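PDB 1KKO: 3-methylaspartate ammonia-lyase from Citrobacter amalonaticus, which catalyses the reversible, magnesium-dependent anti elimination of ammonia from L-threo-3-methylaspartate to give mesaconate. Local coordinates for residues A[309-312]-A[313-317]. Residues are numbered along the deposited sequence; the frame is centred on the assembly and turned at random.
Sequences WCNT and YQDIV
Thr312 meets Asp315 and Ile316 where the loop 309-312 runs straight into helix 313-321, whose first turn closes with a bond of 3.0 Å from Ile316 N to Thr312 O. The hydroxyl of Thr312 is placed by its torsion (chi1 66°) between its own backbone N and carbonyl carbon, from where Thr312 OG1 accepts a hydrogen bond from Asp315 N at 3.0 Å. Asp315 answers by folding its carboxylate back over the loop. Asp315 OD2 accepts from Thr312 N at 3.0 Å, the donor standing 49° out of the carboxylate plane, and the two reciprocal bonds make a capping box, a classic way of starting a helix. Here it starts the helix paired with strand 303-306 in one beta-alpha unit of this enolase-superfamily TIM barrel. Asp315 OD2 also accepts from Asn311 N at 2.9 Å through its anti lone pair, while a water bridges it to Trp309 O; OD1 forms a salt bridge with Lys281. This concentration of donors would probably favour the ionised carboxylate. Asn311, its side chain about 6 Å from that of the magnesium ligand Asp307, donates a hydrogen bond from ND2 to Gly78 O. Cys310 SG lies against Ile316 CG1 at 3.7 Å, and Ile316 also packs on Cys348.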
loop_
_atom_site.group_PDB
_atom_site.type_symbol
_atom_site.label_atom_id
_atom_site.label_comp_id
_atom_site.label_asym_id
_atom_site.label_seq_id
_atom_site.Cartn_x
_atom_site.Cartn_y
_atom_site.Cartn_z
ATOM N N TRP A 309 -9.844 -25.184 0.671
ATOM C CA TRP A 309 -11.096 -25.842 1.058
ATOM C C TRP A 309 -11.569 -25.457 2.452
ATOM O O TRP A 309 -12.586 -25.974 2.918
ATOM C CB TRP A 309 -11.022 -27.364 0.879
ATOM C CG TRP A 309 -10.658 -27.668 -0.539
ATOM C CD1 TRP A 309 -9.454 -28.092 -0.993
ATOM C CD2 TRP A 309 -11.473 -27.459 -1.695
ATOM N NE1 TRP A 309 -9.475 -28.206 -2.363
ATOM C CE2 TRP A 309 -10.708 -27.822 -2.817
ATOM C CE3 TRP A 309 -12.783 -27.034 -1.892
ATOM C CZ2 TRP A 309 -11.202 -27.744 -4.115
ATOM C CZ3 TRP A 309 -13.276 -26.973 -3.187
ATOM C CH2 TRP A 309 -12.486 -27.326 -4.272
ATOM N N CYS A 310 -10.859 -24.528 3.098
ATOM C CA CYS A 310 -11.235 -24.032 4.415
ATOM C C CYS A 310 -11.581 -22.562 4.231
ATOM O O CYS A 310 -10.758 -21.692 4.469
ATOM C CB CYS A 310 -10.088 -24.227 5.390
ATOM S SG CYS A 310 -10.551 -23.848 7.081
ATOM N N ASN A 311 -12.810 -22.299 3.789
ATOM C CA ASN A 311 -13.220 -20.953 3.385
ATOM C C ASN A 311 -14.122 -20.224 4.361
ATOM O O ASN A 311 -13.822 -19.097 4.768
ATOM C CB ASN A 311 -13.955 -21.013 2.038
ATOM C CG ASN A 311 -13.130 -21.621 0.946
ATOM O OD1 ASN A 311 -11.932 -21.349 0.816
ATOM N ND2 ASN A 311 -13.775 -22.431 0.108
ATOM N N THR A 312 -15.248 -20.848 4.700
ATOM C CA THR A 312 -16.278 -20.228 5.510
ATOM C C THR A 312 -16.083 -20.493 6.989
ATOM O O THR A 312 -15.267 -21.326 7.394
ATOM C CB THR A 312 -17.648 -20.799 5.140
ATOM O OG1 THR A 312 -17.676 -22.181 5.519
ATOM C CG2 THR A 312 -17.894 -20.771 3.615
ATOM N N TYR A 313 -16.890 -19.810 7.788
ATOM C CA TYR A 313 -16.919 -20.044 9.230
ATOM C C TYR A 313 -17.136 -21.538 9.512
ATOM O O TYR A 313 -16.387 -22.144 10.280
ATOM C CB TYR A 313 -18.033 -19.221 9.907
ATOM C CG TYR A 313 -18.235 -19.681 11.328
ATOM C CD1 TYR A 313 -17.385 -19.272 12.331
ATOM C CD2 TYR A 313 -19.233 -20.583 11.652
ATOM C CE1 TYR A 313 -17.531 -19.733 13.622
ATOM C CE2 TYR A 313 -19.393 -21.040 12.945
ATOM C CZ TYR A 313 -18.541 -20.606 13.929
ATOM O OH TYR A 313 -18.655 -21.062 15.239
ATOM N N GLN A 314 -18.134 -22.145 8.876
ATOM C CA GLN A 314 -18.394 -23.565 9.125
ATOM C C GLN A 314 -17.223 -24.440 8.678
ATOM O O GLN A 314 -16.895 -25.434 9.342
ATOM C CB GLN A 314 -19.694 -24.022 8.473
ATOM C CG GLN A 314 -20.049 -25.470 8.841
ATOM C CD GLN A 314 -20.341 -25.652 10.322
ATOM O OE1 GLN A 314 -21.134 -24.907 10.896
ATOM N NE2 GLN A 314 -19.706 -26.644 10.944
ATOM N N ASP A 315 -16.575 -24.093 7.570
ATOM C CA ASP A 315 -15.412 -24.845 7.148
ATOM C C ASP A 315 -14.358 -24.839 8.254
ATOM O O ASP A 315 -13.743 -25.853 8.557
ATOM C CB ASP A 315 -14.770 -24.243 5.900
ATOM C CG ASP A 315 -15.614 -24.363 4.667
ATOM O OD1 ASP A 315 -16.563 -25.177 4.615
ATOM O OD2 ASP A 315 -15.344 -23.653 3.672
ATOM N N ILE A 316 -14.119 -23.666 8.821
ATOM C CA ILE A 316 -13.108 -23.521 9.856
ATOM C C ILE A 316 -13.459 -24.385 11.073
ATOM O O ILE A 316 -12.603 -25.059 11.640
ATOM C CB ILE A 316 -12.942 -22.038 10.217
ATOM C CG1 ILE A 316 -12.310 -21.294 9.028
ATOM C CG2 ILE A 316 -12.116 -21.888 11.481
ATOM C CD1 ILE A 316 -12.623 -19.829 8.983
ATOM N N VAL A 317 -14.723 -24.366 11.459
ATOM C CA VAL A 317 -15.214 -25.220 12.536
ATOM C C VAL A 317 -14.927 -26.684 12.214
ATOM O O VAL A 317 -14.441 -27.429 13.075
ATOM C CB VAL A 317 -16.715 -24.983 12.754
ATOM C CG1 VAL A 317 -17.335 -26.070 13.619
ATOM C CG2 VAL A 317 -16.933 -23.624 13.377
HETATM O O HOH W 1 -14.790 -25.696 1.383
HETATM O O HOH W 2 -16.647 -22.978 0.588
#